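Local coordinates for alpha-catenin-like protein hmp-1 (Caenorhabditis elegans, PDB 5H5M) that joins the cadherin-catenin complex of adherens junctions, binds actin filaments, and is required for cell migration and shape changes during body enclosure and elongation, at residues 134-139 with 143-148; 150-155 with 191-196; 162-167 with 185-190. All blocks are in the same frame, centred on the assembly; numbering follows the deposited sequence.

Contact 1 (134-139 with 143-148); sequences IEAAKE and ENTRYR
A helical hairpin brings Ala136 and Ala137, on helix 128-137, against Asn144 and Thr145 in the first turns of helix 142-166. Only a short turn separates the two helices, and the backbones come very close: the CA atoms of Ala136 and Thr145 are 5.2 Å apart. Such an approach suits small residues, and alanine, with a single methyl, is among the smallest. The methyl of Ala136 is directed toward the other helix and touches both neighbours; its CB lies 3.8 Å from CB of Asn144 and 3.6 Å from OG1 of Thr145. Asn144 takes part through its CB. Ala137 adds a second, looser methyl contact, its CB standing 4.0 Å from OG1 of Thr145.

Thr145 presents its hydroxyl to this junction. OG1 stands beside its own backbone N (chi1 -62°), and from there it can turn back to the carbonyl oxygen of His141, four residues earlier, which is its hydrogen-bond partner. A threonine suits the place because it is short enough for the close approach and can still bond its polar atom to the preceding turn. OG1 also lies 3.3 Å from the backbone N of Ala137, but at an angle too poor for a bond. The side chain of Thr145 also packs on Leu133 of helix 128-137 and on Ile198 and Cys201 of helix 173-202, which places the hairpin against a third helix.

The hydroxyl's polarity is thus met close by in sequence, and no hydrogen bond crosses between the two segments: the hairpin closes here by van der Waals contact, through the two alanine methyls, the CB of Asn144 and one hydroxyl whose hydrogen bond goes to His141.

Contact 2 (150-155 with 191-196); sequences KMFQEH and PQVAQA
Phe152 is the first residue of 150-155 to meet the opposite helix, reaching Val193; Gln153 follows and reaches Pro191. The phenylalanine leaves the backbone with CG anti to its N (chi1 165°), which carries the ring out toward helix 173-202. The far end of the ring makes the contact: CZ lies 3.7 Å from CG1 of Val193, and CE2 lies 3.8 Å from CB of the same residue. The two side chains cross at about a right angle, and the ring is met obliquely by the valine branch. A flat aromatic group can reach across the space between the helices, while a beta-branched valine gives it a compact, stiff surface to lie against. Leu130 and Leu133 of helix 128-137 also touch the ring, and Trp220 of helix 207-233 makes an edge-to-face pair with it, so this is a true interior position.

Gln153, partly exposed, is one residue on. Its chain also starts anti to the backbone N, and the bend at chi2 (66°) brings OE1 against Pro191. OE1 is 3.5 Å from CA of Pro191 and 3.8 Å from its CG, contacts to carbon rather than to a donor. Proline has no N-H to offer, and helix 173-202 is kinked at this residue, where the bond to the preceding turn is missing. The other end of the amide, NE2, hydrogen-bonds OD1 of Asn157 on its own helix, which helps fix how the amide is turned.

The short helical segments run antiparallel, with their axes 9.7 Å apart at closest approach and their directions 165° from each other. An apolar interior with a more exposed Gln-Pro contact beside it fits an antiparallel helix pair in a helical bundle, the architecture of this M domain.

Contact 3 (162-167 with 185-190); sequences VARLSC and QLEKLA
Segments 162-167 and 185-190 run in opposite directions on neighbouring helices, and the residues that join them, Arg164 and Glu187, have CA atoms as far as 11.3 Å apart. This is an interhelical salt bridge on the surface of the antiparallel pair formed by helices 142-166 and 173-202 in the helical M domain. Long side chains suit such a spacing, since two extended chains can span a gap that short ones could not. Arg164 is stretched from CG to NE, and Glu187, whose CG stands anti to its backbone N, is likewise extended beyond CG. The side chain of Glu187 also touches Val160 of helix 142-166. Farther along that helix, Ser166 touches Ile115 and Ile119 of helix 92-122, and its OG donates to O of Val162, a bond within its own helix that suits a small polar residue in a buried turn.

The guanidinium grips the carboxylate end-on with both terminal nitrogens, one to each oxygen. Both oxygens sit close to the guanidinium plane, where the N-H groups point, but the nitrogens approach from above the carboxylate plane. The two planes are 61° apart, so the pair is twisted rather than coplanar. With a leucine in place of Arg164, Glu187 would probably lose both of these donors, leaving its charge without this mate and its carboxylate set free to turn. The two bonds differ slightly in length and straightness. NH2 of Arg164 lies 2.9 Å from OE1 of Glu187 in a nearly straight bond (174°), whereas NH1 of Arg164 reaches OE2 of Glu187 at 3.1 Å, with an N-H...O angle of 165°.

Overall arrangement
All three contacts use helix 142-166, taken at successive points along its length. Contact 1 joins its beginning to helix 128-137, whereas contacts 2 and 3 join its middle and far end to helix 173-202, the antiparallel partner. The centres of contacts 1 and 2 are about 11 Å apart and their segments adjoin in sequence; those of contacts 2 and 3 are about 14 Å apart, and the two touch, CE2 of Phe152 lying 3.4 Å from O of Ala190. Contacts 1 and 3, about 24 Å between centres, do not meet, their nearest atoms being about 9 Å apart. Along the helix the setting changes from buried in contacts 1 and 2 to surface in contact 3.

Contact 1 (134-139 with 143-148)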
ATOM      1  N   ILE A 134     -21.547   8.771 -10.046  1.00 31.78           N
ATOM      2  CA  ILE A 134     -22.034   9.523 -11.198  1.00 32.17           C
ATOM      3  C   ILE A 134     -23.177   8.807 -11.913  1.00 38.79           C
ATOM      4  O   ILE A 134     -24.169   9.431 -12.288  1.00 51.18           O
ATOM      5  CB  ILE A 134     -20.896   9.792 -12.206  1.00 35.41           C
ATOM      6  CG1 ILE A 134     -19.797  10.624 -11.548  1.00 33.96           C
ATOM      7  CG2 ILE A 134     -21.418  10.496 -13.448  1.00 33.65           C
ATOM      8  CD1 ILE A 134     -18.712  11.064 -12.497  1.00 46.35           C
ATOM      9  N   GLU A 135     -23.038   7.497 -12.093  1.00 42.78           N
ATOM     10  CA  GLU A 135     -24.043   6.716 -12.806  1.00 52.33           C
ATOM     11  C   GLU A 135     -25.368   6.675 -12.044  1.00 52.37           C
ATOM     12  O   GLU A 135     -26.438   6.713 -12.650  1.00 59.16           O
ATOM     13  CB  GLU A 135     -23.533   5.296 -13.069  1.00 40.92           C
ATOM     14  CG  GLU A 135     -22.369   5.235 -14.049  1.00 54.57           C
ATOM     15  CD  GLU A 135     -21.970   3.813 -14.401  1.00 71.09           C
ATOM     16  OE1 GLU A 135     -22.594   2.868 -13.874  1.00 74.67           O
ATOM     17  OE2 GLU A 135     -21.030   3.639 -15.209  1.00 76.30           O
ATOM     18  N   ALA A 136     -25.294   6.606 -10.719  1.00 48.95           N
ATOM     19  CA  ALA A 136     -26.496   6.656  -9.892  1.00 53.02           C
ATOM     20  C   ALA A 136     -27.158   8.026  -9.999  1.00 55.48           C
ATOM     21  O   ALA A 136     -28.386   8.133 -10.047  1.00 63.62           O
ATOM     22  CB  ALA A 136     -26.164   6.338  -8.441  1.00 38.29           C
ATOM     23  N   ALA A 137     -26.335   9.071 -10.044  1.00 38.25           N
ATOM     24  CA  ALA A 137     -26.832  10.441 -10.126  1.00 46.07           C
ATOM     25  C   ALA A 137     -27.468  10.734 -11.485  1.00 53.20           C
ATOM     26  O   ALA A 137     -28.388  11.544 -11.583  1.00 60.64           O
ATOM     27  CB  ALA A 137     -25.709  11.427  -9.847  1.00 40.75           C
ATOM     28  N   LYS A 138     -26.980  10.074 -12.530  1.00 49.54           N
ATOM     29  CA  LYS A 138     -27.501  10.299 -13.875  1.00 54.73           C
ATOM     30  C   LYS A 138     -28.907   9.729 -14.080  1.00 57.30           C
ATOM     31  O   LYS A 138     -29.566  10.046 -15.064  1.00 56.45           O
ATOM     32  CB  LYS A 138     -26.552   9.704 -14.922  1.00 50.99           C
ATOM     33  CG  LYS A 138     -25.323  10.545 -15.194  1.00 51.72           C
ATOM     34  CD  LYS A 138     -24.521  10.000 -16.366  1.00 56.35           C
ATOM     35  CE  LYS A 138     -23.292  10.854 -16.634  1.00 54.14           C
ATOM     36  NZ  LYS A 138     -22.462  10.324 -17.749  1.00 54.61           N
ATOM     37  N   GLU A 139     -29.364   8.900 -13.147  1.00 60.88           N
ATOM     38  CA  GLU A 139     -30.618   8.171 -13.328  1.00 58.66           C
ATOM     39  C   GLU A 139     -31.922   8.953 -13.047  1.00 69.45           C
ATOM     40  O   GLU A 139     -32.866   8.824 -13.829  1.00 86.48           O
ATOM     41  CB  GLU A 139     -30.589   6.889 -12.496  1.00 56.84           C
ATOM     42  CG  GLU A 139     -29.875   5.775 -13.230  1.00 64.56           C
ATOM     43  CD  GLU A 139     -30.368   4.392 -12.844  1.00 76.25           C
ATOM     44  OE1 GLU A 139     -31.524   4.279 -12.374  1.00 88.04           O
ATOM     45  OE2 GLU A 139     -29.606   3.416 -13.034  1.00 74.84           O
ATOM     46  N   GLU A 143     -31.554   7.078  -3.606  1.00 45.27           N
ATOM     47  CA  GLU A 143     -31.072   6.161  -2.582  1.00 49.83           C
ATOM     48  C   GLU A 143     -29.643   5.694  -2.851  1.00 53.05           C
ATOM     49  O   GLU A 143     -28.833   5.592  -1.930  1.00 50.00           O
ATOM     50  CB  GLU A 143     -32.006   4.953  -2.475  1.00 51.48           C
ATOM     51  CG  GLU A 143     -33.424   5.293  -2.021  1.00 63.25           C
ATOM     52  CD  GLU A 143     -34.300   5.825  -3.145  1.00 66.08           C
ATOM     53  OE1 GLU A 143     -33.785   6.010  -4.269  1.00 69.74           O
ATOM     54  OE2 GLU A 143     -35.504   6.056  -2.906  1.00 69.56           O
ATOM     55  N   ASN A 144     -29.334   5.417  -4.115  1.00 56.02           N
ATOM     56  CA  ASN A 144     -28.005   4.944  -4.482  1.00 53.66           C
ATOM     57  C   ASN A 144     -26.970   6.060  -4.491  1.00 47.73           C
ATOM     58  O   ASN A 144     -25.821   5.846  -4.114  1.00 47.94           O
ATOM     59  CB  ASN A 144     -28.032   4.261  -5.850  1.00 52.50           C
ATOM     60  CG  ASN A 144     -28.675   2.893  -5.803  1.00 62.05           C
ATOM     61  OD1 ASN A 144     -28.794   2.287  -4.737  1.00 65.92           O
ATOM     62  ND2 ASN A 144     -29.087   2.393  -6.964  1.00 49.15           N
ATOM     63  N   THR A 145     -27.378   7.248  -4.928  1.00 43.23           N
ATOM     64  CA  THR A 145     -26.467   8.383  -4.976  1.00 40.65           C
ATOM     65  C   THR A 145     -25.953   8.711  -3.576  1.00 42.98           C
ATOM     66  O   THR A 145     -24.756   8.898  -3.383  1.00 47.27           O
ATOM     67  CB  THR A 145     -27.134   9.631  -5.591  1.00 44.60           C
ATOM     68  OG1 THR A 145     -27.525   9.352  -6.940  1.00 49.16           O
ATOM     69  CG2 THR A 145     -26.166  10.808  -5.587  1.00 44.22           C
ATOM     70  N   ARG A 146     -26.859   8.753  -2.602  1.00 42.61           N
ATOM     71  CA  ARG A 146     -26.479   9.056  -1.226  1.00 40.88           C
ATOM     72  C   ARG A 146     -25.594   7.962  -0.634  1.00 46.96           C
ATOM     73  O   ARG A 146     -24.663   8.252   0.120  1.00 47.04           O
ATOM     74  CB  ARG A 146     -27.721   9.263  -0.360  1.00 36.10           C
ATOM     75  CG  ARG A 146     -28.570  10.439  -0.814  1.00 47.36           C
ATOM     76  CD  ARG A 146     -29.374  11.034   0.324  1.00 58.66           C
ATOM     77  NE  ARG A 146     -30.216  12.136  -0.133  1.00 72.30           N
ATOM     78  CZ  ARG A 146     -29.794  13.388  -0.285  1.00 60.08           C
ATOM     79  NH1 ARG A 146     -28.535  13.705  -0.016  1.00 49.48           N
ATOM     80  NH2 ARG A 146     -30.631  14.325  -0.708  1.00 63.08           N
ATOM     81  N   TYR A 147     -25.884   6.710  -0.976  1.00 41.68           N
ATOM     82  CA  TYR A 147     -25.032   5.602  -0.561  1.00 43.05           C
ATOM     83  C   TYR A 147     -23.653   5.714  -1.208  1.00 45.94           C
ATOM     84  O   TYR A 147     -22.629   5.652  -0.525  1.00 40.36           O
ATOM     85  CB  TYR A 147     -25.670   4.254  -0.910  1.00 38.87           C
ATOM     86  CG  TYR A 147     -24.769   3.079  -0.602  1.00 44.05           C
ATOM     87  CD1 TYR A 147     -24.519   2.696   0.710  1.00 47.18           C
ATOM     88  CD2 TYR A 147     -24.154   2.364  -1.621  1.00 44.75           C
ATOM     89  CE1 TYR A 147     -23.686   1.629   0.998  1.00 46.02           C
ATOM     90  CE2 TYR A 147     -23.321   1.294  -1.342  1.00 51.68           C
ATOM     91  CZ  TYR A 147     -23.090   0.932  -0.031  1.00 46.96           C
ATOM     92  OH  TYR A 147     -22.263  -0.131   0.252  1.00 43.79           O
ATOM     93  N   ARG A 148     -23.633   5.889  -2.527  1.00 44.63           N
ATOM     94  CA  ARG A 148     -22.376   5.999  -3.262  1.00 42.51           C
ATOM     95  C   ARG A 148     -21.634   7.283  -2.895  1.00 34.71           C
ATOM     96  O   ARG A 148     -20.406   7.332  -2.955  1.00 32.56           O
ATOM     97  CB  ARG A 148     -22.626   5.942  -4.770  1.00 31.45           C
ATOM     98  CG  ARG A 148     -23.118   4.592  -5.266  1.00 34.72           C
ATOM     99  CD  ARG A 148     -22.164   3.479  -4.873  1.00 43.34           C
ATOM    100  NE  ARG A 148     -22.693   2.160  -5.216  1.00 61.19           N
ATOM    101  CZ  ARG A 148     -22.074   1.016  -4.943  1.00 57.57           C
ATOM    102  NH1 ARG A 148     -20.902   1.028  -4.325  1.00 58.33           N
ATOM    103  NH2 ARG A 148     -22.625  -0.140  -5.288  1.00 50.90           N
TER

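Contact 2 (150-155 with 191-196)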
ATOM      1  N   LYS A 150     -21.623   8.561   0.166  1.00 28.83           N
ATOM      2  CA  LYS A 150     -20.995   8.198   1.428  1.00 29.19           C
ATOM      3  C   LYS A 150     -19.744   7.353   1.200  1.00 30.76           C
ATOM      4  O   LYS A 150     -18.698   7.602   1.799  1.00 35.69           O
ATOM      5  CB  LYS A 150     -21.992   7.446   2.311  1.00 32.48           C
ATOM      6  CG  LYS A 150     -21.417   6.927   3.614  1.00 36.46           C
ATOM      7  CD  LYS A 150     -22.480   6.185   4.414  1.00 51.91           C
ATOM      8  CE  LYS A 150     -21.905   5.574   5.678  1.00 58.22           C
ATOM      9  NZ  LYS A 150     -22.945   4.843   6.458  1.00 66.36           N
ATOM     10  N   MET A 151     -19.855   6.358   0.326  1.00 33.30           N
ATOM     11  CA  MET A 151     -18.734   5.478   0.020  1.00 34.43           C
ATOM     12  C   MET A 151     -17.590   6.235  -0.646  1.00 28.30           C
ATOM     13  O   MET A 151     -16.425   6.030  -0.305  1.00 27.99           O
ATOM     14  CB  MET A 151     -19.186   4.319  -0.873  1.00 31.21           C
ATOM     15  CG  MET A 151     -20.246   3.439  -0.237  1.00 42.15           C
ATOM     16  SD  MET A 151     -19.789   2.909   1.426  1.00 45.30           S
ATOM     17  CE  MET A 151     -18.306   1.962   1.088  1.00 41.48           C
ATOM     18  N   PHE A 152     -17.926   7.103  -1.596  1.00 26.10           N
ATOM     19  CA  PHE A 152     -16.919   7.918  -2.267  1.00 26.18           C
ATOM     20  C   PHE A 152     -16.155   8.794  -1.273  1.00 27.90           C
ATOM     21  O   PHE A 152     -14.932   8.919  -1.360  1.00 23.87           O
ATOM     22  CB  PHE A 152     -17.558   8.800  -3.342  1.00 25.48           C
ATOM     23  CG  PHE A 152     -16.662   9.910  -3.815  1.00 23.03           C
ATOM     24  CD1 PHE A 152     -15.648   9.657  -4.725  1.00 22.63           C
ATOM     25  CD2 PHE A 152     -16.825  11.203  -3.341  1.00 21.76           C
ATOM     26  CE1 PHE A 152     -14.814  10.675  -5.162  1.00 23.71           C
ATOM     27  CE2 PHE A 152     -15.993  12.222  -3.769  1.00 23.53           C
ATOM     28  CZ  PHE A 152     -14.986  11.958  -4.682  1.00 19.15           C
ATOM     29  N   GLN A 153     -16.880   9.399  -0.335  1.00 23.36           N
ATOM     30  CA  GLN A 153     -16.268  10.278   0.655  1.00 24.44           C
ATOM     31  C   GLN A 153     -15.320   9.499   1.563  1.00 24.57           C
ATOM     32  O   GLN A 153     -14.221   9.963   1.869  1.00 28.57           O
ATOM     33  CB  GLN A 153     -17.337  10.986   1.489  1.00 22.95           C
ATOM     34  CG  GLN A 153     -16.778  11.886   2.581  1.00 24.34           C
ATOM     35  CD  GLN A 153     -16.020  13.083   2.028  1.00 25.48           C
ATOM     36  OE1 GLN A 153     -16.555  13.863   1.239  1.00 25.20           O
ATOM     37  NE2 GLN A 153     -14.766  13.230   2.439  1.00 23.07           N
ATOM     38  N   GLU A 154     -15.748   8.310   1.981  1.00 25.32           N
ATOM     39  CA  GLU A 154     -14.914   7.441   2.808  1.00 28.78           C
ATOM     40  C   GLU A 154     -13.666   6.995   2.050  1.00 26.97           C
ATOM     41  O   GLU A 154     -12.579   6.908   2.620  1.00 32.45           O
ATOM     42  CB  GLU A 154     -15.711   6.224   3.287  1.00 26.02           C
ATOM     43  CG  GLU A 154     -16.841   6.577   4.241  1.00 32.90           C
ATOM     44  CD  GLU A 154     -17.631   5.365   4.699  1.00 51.60           C
ATOM     45  OE1 GLU A 154     -17.336   4.244   4.230  1.00 55.88           O
ATOM     46  OE2 GLU A 154     -18.550   5.535   5.528  1.00 57.40           O
ATOM     47  N   HIS A 155     -13.837   6.710   0.763  1.00 26.54           N
ATOM     48  CA  HIS A 155     -12.723   6.390  -0.126  1.00 28.01           C
ATOM     49  C   HIS A 155     -11.753   7.569  -0.209  1.00 27.74           C
ATOM     50  O   HIS A 155     -10.535   7.387  -0.203  1.00 29.79           O
ATOM     51  CB  HIS A 155     -13.257   6.021  -1.515  1.00 30.69           C
ATOM     52  CG  HIS A 155     -12.228   6.062  -2.603  1.00 37.73           C
ATOM     53  ND1 HIS A 155     -11.361   5.021  -2.850  1.00 34.19           N
ATOM     54  CD2 HIS A 155     -11.943   7.017  -3.521  1.00 40.72           C
ATOM     55  CE1 HIS A 155     -10.581   5.334  -3.871  1.00 46.11           C
ATOM     56  NE2 HIS A 155     -10.914   6.541  -4.294  1.00 43.85           N
ATOM     57  N   PRO A 191     -15.800  16.650  -0.785  1.00 24.93           N
ATOM     58  CA  PRO A 191     -17.206  16.883  -0.427  1.00 20.40           C
ATOM     59  C   PRO A 191     -17.953  17.678  -1.496  1.00 26.72           C
ATOM     60  O   PRO A 191     -19.181  17.608  -1.577  1.00 23.71           O
ATOM     61  CB  PRO A 191     -17.120  17.687   0.880  1.00 21.12           C
ATOM     62  CG  PRO A 191     -15.689  17.592   1.330  1.00 20.69           C
ATOM     63  CD  PRO A 191     -14.883  17.405   0.089  1.00 22.48           C
ATOM     64  N   GLN A 192     -17.213  18.428  -2.304  1.00 29.05           N
ATOM     65  CA  GLN A 192     -17.812  19.211  -3.376  1.00 29.60           C
ATOM     66  C   GLN A 192     -18.198  18.307  -4.538  1.00 28.34           C
ATOM     67  O   GLN A 192     -19.237  18.508  -5.170  1.00 33.26           O
ATOM     68  CB  GLN A 192     -16.851  20.305  -3.845  1.00 30.00           C
ATOM     69  CG  GLN A 192     -16.401  21.236  -2.733  1.00 30.90           C
ATOM     70  CD  GLN A 192     -15.356  22.236  -3.193  1.00 40.52           C
ATOM     71  OE1 GLN A 192     -14.913  22.206  -4.341  1.00 50.90           O
ATOM     72  NE2 GLN A 192     -14.955  23.127  -2.295  1.00 36.37           N
ATOM     73  N   VAL A 193     -17.355  17.315  -4.815  1.00 32.32           N
ATOM     74  CA  VAL A 193     -17.653  16.312  -5.832  1.00 23.72           C
ATOM     75  C   VAL A 193     -18.925  15.559  -5.458  1.00 24.76           C
ATOM     76  O   VAL A 193     -19.799  15.341  -6.296  1.00 33.49           O
ATOM     77  CB  VAL A 193     -16.494  15.309  -6.010  1.00 29.75           C
ATOM     78  CG1 VAL A 193     -16.908  14.166  -6.932  1.00 21.98           C
ATOM     79  CG2 VAL A 193     -15.261  16.009  -6.550  1.00 25.69           C
ATOM     80  N   ALA A 194     -19.028  15.178  -4.188  1.00 35.06           N
ATOM     81  CA  ALA A 194     -20.212  14.491  -3.682  1.00 38.32           C
ATOM     82  C   ALA A 194     -21.473  15.327  -3.894  1.00 29.90           C
ATOM     83  O   ALA A 194     -22.467  14.836  -4.423  1.00 27.34           O
ATOM     84  CB  ALA A 194     -20.042  14.154  -2.208  1.00 33.93           C
ATOM     85  N   GLN A 195     -21.417  16.592  -3.489  1.00 24.39           N
ATOM     86  CA  GLN A 195     -22.556  17.496  -3.621  1.00 28.01           C
ATOM     87  C   GLN A 195     -22.948  17.741  -5.077  1.00 31.65           C
ATOM     88  O   GLN A 195     -24.129  17.902  -5.383  1.00 45.41           O
ATOM     89  CB  GLN A 195     -22.258  18.831  -2.933  1.00 29.96           C
ATOM     90  CG  GLN A 195     -22.173  18.732  -1.419  1.00 36.39           C
ATOM     91  CD  GLN A 195     -23.423  18.130  -0.803  1.00 40.49           C
ATOM     92  OE1 GLN A 195     -24.544  18.442  -1.207  1.00 51.35           O
ATOM     93  NE2 GLN A 195     -23.236  17.257   0.178  1.00 39.93           N
ATOM     94  N   ALA A 196     -21.960  17.773  -5.967  1.00 26.67           N
ATOM     95  CA  ALA A 196     -22.223  17.943  -7.395  1.00 30.18           C
ATOM     96  C   ALA A 196     -23.071  16.791  -7.931  1.00 29.79           C
ATOM     97  O   ALA A 196     -23.906  16.980  -8.817  1.00 32.02           O
ATOM     98  CB  ALA A 196     -20.920  18.045  -8.170  1.00 26.07           C
TER

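Contact 3 (162-167 with 185-190)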
ATOM      1  N   VAL A 162      -3.786   7.987   3.837  1.00 24.17           N
ATOM      2  CA  VAL A 162      -2.668   7.142   3.427  1.00 21.87           C
ATOM      3  C   VAL A 162      -1.547   7.971   2.796  1.00 25.04           C
ATOM      4  O   VAL A 162      -0.364   7.732   3.059  1.00 21.16           O
ATOM      5  CB  VAL A 162      -3.132   6.049   2.437  1.00 23.89           C
ATOM      6  CG1 VAL A 162      -1.941   5.328   1.825  1.00 18.15           C
ATOM      7  CG2 VAL A 162      -4.051   5.058   3.141  1.00 18.81           C
ATOM      8  N   ALA A 163      -1.920   8.948   1.974  1.00 18.59           N
ATOM      9  CA  ALA A 163      -0.944   9.844   1.358  1.00 15.46           C
ATOM     10  C   ALA A 163      -0.101  10.558   2.412  1.00 23.86           C
ATOM     11  O   ALA A 163       1.122  10.644   2.289  1.00 24.20           O
ATOM     12  CB  ALA A 163      -1.642  10.863   0.466  1.00 16.55           C
ATOM     13  N   ARG A 164      -0.758  11.068   3.448  1.00 23.60           N
ATOM     14  CA  ARG A 164      -0.062  11.786   4.509  1.00 32.87           C
ATOM     15  C   ARG A 164       0.784  10.848   5.363  1.00 32.59           C
ATOM     16  O   ARG A 164       1.852  11.232   5.840  1.00 42.61           O
ATOM     17  CB  ARG A 164      -1.063  12.549   5.382  1.00 16.08           C
ATOM     18  CG  ARG A 164      -1.673  13.753   4.675  1.00 16.55           C
ATOM     19  CD  ARG A 164      -2.885  14.309   5.416  1.00 16.87           C
ATOM     20  NE  ARG A 164      -3.350  15.552   4.810  1.00 25.54           N
ATOM     21  CZ  ARG A 164      -4.577  16.046   4.951  1.00 27.98           C
ATOM     22  NH1 ARG A 164      -5.479  15.401   5.677  1.00 32.34           N
ATOM     23  NH2 ARG A 164      -4.904  17.186   4.356  1.00 23.74           N
ATOM     24  N   LEU A 165       0.308   9.620   5.544  1.00 24.01           N
ATOM     25  CA  LEU A 165       1.040   8.616   6.311  1.00 24.72           C
ATOM     26  C   LEU A 165       2.335   8.239   5.593  1.00 23.18           C
ATOM     27  O   LEU A 165       3.363   7.999   6.225  1.00 25.85           O
ATOM     28  CB  LEU A 165       0.170   7.373   6.541  1.00 24.25           C
ATOM     29  CG  LEU A 165       0.751   6.195   7.334  1.00 28.66           C
ATOM     30  CD1 LEU A 165       0.743   6.490   8.820  1.00 23.32           C
ATOM     31  CD2 LEU A 165      -0.012   4.903   7.042  1.00 23.56           C
ATOM     32  N   SER A 166       2.279   8.206   4.265  1.00 24.52           N
ATOM     33  CA  SER A 166       3.429   7.837   3.443  1.00 29.55           C
ATOM     34  C   SER A 166       4.598   8.815   3.574  1.00 31.69           C
ATOM     35  O   SER A 166       5.764   8.419   3.502  1.00 22.76           O
ATOM     36  CB  SER A 166       3.015   7.737   1.975  1.00 21.82           C
ATOM     37  OG  SER A 166       2.008   6.757   1.797  1.00 30.47           O
ATOM     38  N   CYS A 167       4.279  10.089   3.766  1.00 26.22           N
ATOM     39  CA  CYS A 167       5.284  11.145   3.773  1.00 33.84           C
ATOM     40  C   CYS A 167       6.311  10.992   4.897  1.00 33.92           C
ATOM     41  O   CYS A 167       7.444  11.457   4.775  1.00 32.85           O
ATOM     42  CB  CYS A 167       4.600  12.509   3.868  1.00 32.75           C
ATOM     43  SG  CYS A 167       3.644  12.935   2.385  1.00 20.16           S
ATOM     44  N   GLN A 185      -5.751  19.233  -1.396  1.00 25.01           N
ATOM     45  CA  GLN A 185      -6.667  19.637  -2.458  1.00 30.96           C
ATOM     46  C   GLN A 185      -7.773  18.601  -2.660  1.00 30.91           C
ATOM     47  O   GLN A 185      -8.934  18.956  -2.862  1.00 34.51           O
ATOM     48  CB  GLN A 185      -5.912  19.868  -3.768  1.00 23.11           C
ATOM     49  CG  GLN A 185      -5.100  21.152  -3.784  1.00 41.52           C
ATOM     50  CD  GLN A 185      -4.341  21.350  -5.082  1.00 55.56           C
ATOM     51  OE1 GLN A 185      -3.207  20.898  -5.226  1.00 61.63           O
ATOM     52  NE2 GLN A 185      -4.966  22.035  -6.034  1.00 64.13           N
ATOM     53  N   LEU A 186      -7.410  17.323  -2.597  1.00 20.45           N
ATOM     54  CA  LEU A 186      -8.387  16.244  -2.707  1.00 22.65           C
ATOM     55  C   LEU A 186      -9.344  16.253  -1.520  1.00 24.42           C
ATOM     56  O   LEU A 186     -10.546  16.036  -1.675  1.00 35.34           O
ATOM     57  CB  LEU A 186      -7.685  14.890  -2.810  1.00 19.43           C
ATOM     58  CG  LEU A 186      -7.065  14.581  -4.175  1.00 23.91           C
ATOM     59  CD1 LEU A 186      -6.129  13.383  -4.097  1.00 17.98           C
ATOM     60  CD2 LEU A 186      -8.157  14.330  -5.192  1.00 22.12           C
ATOM     61  N   GLU A 187      -8.799  16.508  -0.338  1.00 15.99           N
ATOM     62  CA  GLU A 187      -9.593  16.608   0.880  1.00 25.70           C
ATOM     63  C   GLU A 187     -10.620  17.736   0.769  1.00 28.67           C
ATOM     64  O   GLU A 187     -11.741  17.637   1.275  1.00 21.44           O
ATOM     65  CB  GLU A 187      -8.676  16.833   2.080  1.00 16.90           C
ATOM     66  CG  GLU A 187      -9.384  17.019   3.407  1.00 17.99           C
ATOM     67  CD  GLU A 187      -8.405  17.207   4.549  1.00 32.25           C
ATOM     68  OE1 GLU A 187      -7.600  18.164   4.493  1.00 27.83           O
ATOM     69  OE2 GLU A 187      -8.429  16.393   5.496  1.00 28.14           O
ATOM     70  N   LYS A 188     -10.219  18.806   0.095  1.00 22.49           N
ATOM     71  CA  LYS A 188     -11.081  19.952  -0.150  1.00 22.34           C
ATOM     72  C   LYS A 188     -12.139  19.642  -1.211  1.00 28.54           C
ATOM     73  O   LYS A 188     -13.315  19.971  -1.057  1.00 32.09           O
ATOM     74  CB  LYS A 188     -10.224  21.143  -0.577  1.00 34.96           C
ATOM     75  CG  LYS A 188     -10.979  22.386  -0.989  1.00 47.76           C
ATOM     76  CD  LYS A 188      -9.997  23.470  -1.410  1.00 57.85           C
ATOM     77  CE  LYS A 188      -8.899  23.645  -0.366  1.00 61.64           C
ATOM     78  NZ  LYS A 188      -7.784  24.506  -0.854  1.00 68.42           N
ATOM     79  N   LEU A 189     -11.705  18.992  -2.284  1.00 25.94           N
ATOM     80  CA  LEU A 189     -12.542  18.732  -3.449  1.00 22.33           C
ATOM     81  C   LEU A 189     -13.615  17.654  -3.220  1.00 34.50           C
ATOM     82  O   LEU A 189     -14.724  17.749  -3.758  1.00 19.23           O
ATOM     83  CB  LEU A 189     -11.646  18.333  -4.624  1.00 18.68           C
ATOM     84  CG  LEU A 189     -12.253  18.201  -6.020  1.00 36.39           C
ATOM     85  CD1 LEU A 189     -12.920  19.498  -6.444  1.00 32.47           C
ATOM     86  CD2 LEU A 189     -11.179  17.799  -7.017  1.00 42.26           C
ATOM     87  N   ALA A 190     -13.277  16.644  -2.421  1.00 20.85           N
ATOM     88  CA  ALA A 190     -14.136  15.476  -2.208  1.00 23.77           C
ATOM     89  C   ALA A 190     -15.589  15.788  -1.798  1.00 23.52           C
ATOM     90  O   ALA A 190     -16.516  15.242  -2.391  1.00 23.28           O
ATOM     91  CB  ALA A 190     -13.494  14.544  -1.174  1.00 17.06           C
TER